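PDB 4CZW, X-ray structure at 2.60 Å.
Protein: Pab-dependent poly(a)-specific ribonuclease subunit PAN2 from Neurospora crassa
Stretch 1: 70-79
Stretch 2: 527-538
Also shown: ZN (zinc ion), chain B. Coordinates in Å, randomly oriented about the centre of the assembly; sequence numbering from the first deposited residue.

Stretch 1 (70-79) HAATACLADP
Stretch 2, residues 527-538: VSPKTAYKKLWV

Residues 70-79, a helix end and the loop after it, bind zinc and pack against the helix of 527-538. The two stretches belong to one chain and bury 507 Å² between them. His70 and Ala71 end a helix that begins earlier in the chain. The rest of the first stretch is loop or turn, with phi/psi of -84/-172° at Thr73, -55/119° at Cys75 and -153/117° at Asp78, and a cis peptide bond before Pro79. The second stretch is helical from Pro529 to Val538 and continues beyond it. The stretches run in opposite directions: CA to CA, Ala72 lies 7.9 Å from Val538, Leu76 6.3 Å from Thr531, and Asp78 6.2 Å from Lys530.

Hydrogen bonds from two lysines to loop carbonyls dominate. Lys530, Lys534 and Trp537 lie about one turn apart, and their CA-to-CB bonds point toward the loop. All three are buried, as is Ala71; the lysines have the largest areas covered by the other stretch, 83 Å² for Lys530 and 78 Å² for Lys534. Lys534 has chi1 to chi3 all t and chi4 p. Lys534 NZ donates to Thr73 O at 2.6 Å and, weakly, to Cys75 O at 3.3 Å. Lys530 has chi1 t, chi2 between wells at -109°, and chi3 and chi4 t. Lys530 NZ makes a very short bond of 2.5 Å to Cys75 O and another of 3.1 Å to Ala77 O. Cys75 O thus accepts from both lysines. Lysine suits both places: a long chain spans the gap and one amino group serves two carbonyls.

One water extends this network. It donates to Ala71 O at 2.6 Å and accepts from Lys534 NZ at 2.9 Å.

The zinc ties His70 to Cys75 within the first stretch. His70 NE2 binds it at 2.0 Å and Cys75 SG at 2.3 Å; two further ligands come from elsewhere in the structure. Both side chains have chi1 t, and His70 chi2 is 74°. Thr73, chi1 p, donates from OG1 to His70 O at 2.6 Å. Cys75 N donates to Thr73 OG1 at 3.3 Å, and Ala77 N to Cys75 SG at 3.6 Å.

Apolar contacts form around Trp537 and Leu76. Trp537, chi1 t and chi2 78°, places CH2 4.1 Å from Ala71 CB and 4.4 Å from Ala72 CB. Ala72 CA sits at the ring edge, 3.9 Å from Trp537 CZ3, and Ala71 O is 3.4 Å from Trp537 CZ3. The two alanines give the indole small apolar neighbours. Leu76, chi1 m and chi2 t, lays CD2 3.7 Å from Lys534 CD, packing against the far end of the lysine's methylene chain.

At the helix start, Ser528, chi1 p, is the N-cap. Ser528 OG accepts a weak bond from Thr531 N at 3.4 Å. The CA-to-CB bond of Asp78, chi1 t, points toward the second stretch. Asp78 OD2 is 3.2 Å from Ser528 CB, and Asp78 CG is 3.4 Å from Lys530 CB. A carboxylate suits this place, since negative charge is favourable near a helix N-terminus.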

# COMPACT_ATOMS: atom_id res chain seq x y z
N HIS A 70 8.64 -4.67 -8.44
CA HIS A 70 7.75 -5.68 -9.01
C HIS A 70 6.58 -5.05 -9.76
O HIS A 70 6.24 -5.48 -10.86
CB HIS A 70 7.21 -6.61 -7.92
CG HIS A 70 6.12 -7.51 -8.40
ND1 HIS A 70 6.37 -8.61 -9.20
CD2 HIS A 70 4.78 -7.48 -8.21
CE1 HIS A 70 5.22 -9.22 -9.47
NE2 HIS A 70 4.25 -8.55 -8.88
N ALA A 71 5.97 -4.04 -9.16
CA ALA A 71 4.82 -3.37 -9.75
C ALA A 71 5.17 -2.71 -11.08
O ALA A 71 4.32 -2.54 -11.95
CB ALA A 71 4.26 -2.33 -8.79
N ALA A 72 6.44 -2.35 -11.24
CA ALA A 72 6.90 -1.67 -12.45
C ALA A 72 7.15 -2.64 -13.60
O ALA A 72 7.50 -2.22 -14.70
CB ALA A 72 8.17 -0.88 -12.15
N THR A 73 6.97 -3.93 -13.35
CA THR A 73 7.17 -4.94 -14.38
C THR A 73 5.91 -5.10 -15.23
O THR A 73 4.96 -4.34 -15.09
CB THR A 73 7.55 -6.31 -13.79
OG1 THR A 73 6.43 -6.86 -13.08
CG2 THR A 73 8.73 -6.17 -12.84
N ALA A 74 5.92 -6.11 -16.10
CA ALA A 74 4.79 -6.35 -17.00
C ALA A 74 3.77 -7.29 -16.37
O ALA A 74 2.91 -7.83 -17.07
CB ALA A 74 5.28 -6.92 -18.32
N CYS A 75 3.86 -7.47 -15.05
CA CYS A 75 2.98 -8.37 -14.32
C CYS A 75 1.51 -8.05 -14.55
O CYS A 75 1.04 -6.96 -14.23
CB CYS A 75 3.30 -8.32 -12.82
SG CYS A 75 2.22 -9.32 -11.77
N LEU A 76 0.79 -9.02 -15.11
CA LEU A 76 -0.64 -8.86 -15.37
C LEU A 76 -1.47 -9.76 -14.46
O LEU A 76 -2.63 -10.04 -14.73
CB LEU A 76 -0.96 -9.16 -16.83
CG LEU A 76 -0.41 -8.17 -17.87
CD1 LEU A 76 -0.80 -8.60 -19.27
CD2 LEU A 76 -0.91 -6.76 -17.58
N ALA A 77 -0.85 -10.21 -13.37
CA ALA A 77 -1.55 -11.05 -12.40
C ALA A 77 -2.60 -10.25 -11.65
O ALA A 77 -2.33 -9.13 -11.21
CB ALA A 77 -0.56 -11.68 -11.43
N ASP A 78 -3.79 -10.82 -11.51
CA ASP A 78 -4.88 -10.16 -10.81
C ASP A 78 -5.83 -11.21 -10.24
O ASP A 78 -6.45 -11.96 -10.99
CB ASP A 78 -5.63 -9.21 -11.75
CG ASP A 78 -6.67 -8.37 -11.03
OD1 ASP A 78 -6.47 -8.08 -9.84
OD2 ASP A 78 -7.67 -7.99 -11.67
N PRO A 79 -5.95 -11.26 -8.90
CA PRO A 79 -5.32 -10.36 -7.92
C PRO A 79 -3.83 -10.61 -7.70
O PRO A 79 -3.35 -11.74 -7.86
CB PRO A 79 -6.10 -10.65 -6.64
CG PRO A 79 -6.52 -12.06 -6.78
CD PRO A 79 -6.82 -12.25 -8.24
N VAL A 527 -11.77 -5.91 -19.50
CA VAL A 527 -10.54 -6.34 -18.84
C VAL A 527 -10.70 -6.39 -17.32
O VAL A 527 -11.70 -5.92 -16.77
CB VAL A 527 -9.36 -5.41 -19.18
CG1 VAL A 527 -9.06 -5.46 -20.68
CG2 VAL A 527 -9.65 -3.99 -18.73
N SER A 528 -9.70 -6.95 -16.65
CA SER A 528 -9.69 -7.01 -15.19
C SER A 528 -9.36 -5.63 -14.62
O SER A 528 -8.71 -4.83 -15.29
CB SER A 528 -8.67 -8.05 -14.71
OG SER A 528 -7.34 -7.62 -14.94
N PRO A 529 -9.83 -5.34 -13.40
CA PRO A 529 -9.61 -4.05 -12.75
C PRO A 529 -8.15 -3.62 -12.70
O PRO A 529 -7.84 -2.46 -12.99
CB PRO A 529 -10.15 -4.28 -11.33
CG PRO A 529 -11.20 -5.31 -11.50
CD PRO A 529 -10.69 -6.23 -12.58
N LYS A 530 -7.27 -4.54 -12.33
CA LYS A 530 -5.85 -4.23 -12.19
C LYS A 530 -5.19 -4.01 -13.55
O LYS A 530 -4.22 -3.26 -13.66
CB LYS A 530 -5.14 -5.35 -11.42
CG LYS A 530 -3.67 -5.09 -11.13
CD LYS A 530 -2.78 -6.00 -11.98
CE LYS A 530 -1.33 -5.89 -11.56
NZ LYS A 530 -0.47 -6.87 -12.28
N THR A 531 -5.72 -4.66 -14.57
CA THR A 531 -5.19 -4.52 -15.93
C THR A 531 -5.37 -3.09 -16.43
O THR A 531 -4.45 -2.50 -16.98
CB THR A 531 -5.87 -5.50 -16.91
OG1 THR A 531 -5.67 -6.84 -16.46
CG2 THR A 531 -5.28 -5.35 -18.30
N ALA A 532 -6.57 -2.55 -16.24
CA ALA A 532 -6.87 -1.19 -16.66
C ALA A 532 -6.14 -0.18 -15.78
O ALA A 532 -5.66 0.85 -16.27
CB ALA A 532 -8.36 -0.94 -16.62
N TYR A 533 -6.06 -0.47 -14.49
CA TYR A 533 -5.37 0.39 -13.54
C TYR A 533 -3.89 0.48 -13.88
O TYR A 533 -3.27 1.54 -13.74
CB TYR A 533 -5.56 -0.11 -12.11
CG TYR A 533 -4.97 0.79 -11.05
CD1 TYR A 533 -3.63 0.69 -10.68
CD2 TYR A 533 -5.75 1.75 -10.41
CE1 TYR A 533 -3.09 1.52 -9.71
CE2 TYR A 533 -5.22 2.58 -9.45
CZ TYR A 533 -3.89 2.46 -9.10
OH TYR A 533 -3.36 3.29 -8.14
N LYS A 534 -3.32 -0.64 -14.31
CA LYS A 534 -1.90 -0.72 -14.64
C LYS A 534 -1.53 0.28 -15.73
O LYS A 534 -0.47 0.90 -15.68
CB LYS A 534 -1.54 -2.14 -15.08
CG LYS A 534 -0.04 -2.38 -15.23
CD LYS A 534 0.23 -3.80 -15.70
CE LYS A 534 1.72 -4.07 -15.82
NZ LYS A 534 2.41 -4.02 -14.50
N LYS A 535 -2.42 0.44 -16.71
CA LYS A 535 -2.20 1.39 -17.79
C LYS A 535 -2.12 2.81 -17.26
O LYS A 535 -1.19 3.55 -17.58
CB LYS A 535 -3.33 1.28 -18.83
CG LYS A 535 -3.47 -0.09 -19.45
CD LYS A 535 -4.63 -0.13 -20.43
CE LYS A 535 -4.80 -1.51 -21.03
NZ LYS A 535 -5.96 -1.56 -21.97
N LEU A 536 -3.10 3.18 -16.44
CA LEU A 536 -3.16 4.52 -15.87
C LEU A 536 -1.98 4.78 -14.94
O LEU A 536 -1.43 5.88 -14.93
CB LEU A 536 -4.48 4.72 -15.11
CG LEU A 536 -5.75 4.48 -15.92
CD1 LEU A 536 -6.99 4.78 -15.08
CD2 LEU A 536 -5.75 5.32 -17.19
N TRP A 537 -1.59 3.77 -14.18
CA TRP A 537 -0.48 3.89 -13.25
C TRP A 537 0.84 4.12 -13.99
O TRP A 537 1.68 4.90 -13.54
CB TRP A 537 -0.37 2.64 -12.37
CG TRP A 537 0.71 2.73 -11.34
CD1 TRP A 537 0.66 3.41 -10.15
CD2 TRP A 537 2.01 2.12 -11.39
NE1 TRP A 537 1.84 3.26 -9.47
CE2 TRP A 537 2.68 2.47 -10.21
CE3 TRP A 537 2.66 1.31 -12.32
CZ2 TRP A 537 3.98 2.04 -9.93
CZ3 TRP A 537 3.95 0.88 -12.05
CH2 TRP A 537 4.60 1.25 -10.86
N VAL A 538 1.01 3.43 -15.11
CA VAL A 538 2.20 3.60 -15.94
C VAL A 538 2.24 5.01 -16.52
O VAL A 538 3.28 5.67 -16.50
CB VAL A 538 2.24 2.57 -17.09
CG1 VAL A 538 3.25 2.97 -18.15
CG2 VAL A 538 2.56 1.18 -16.54
ZN ZN B . 2.36 -8.42 -9.62
O HOH W 1 1.79 -3.27 -11.80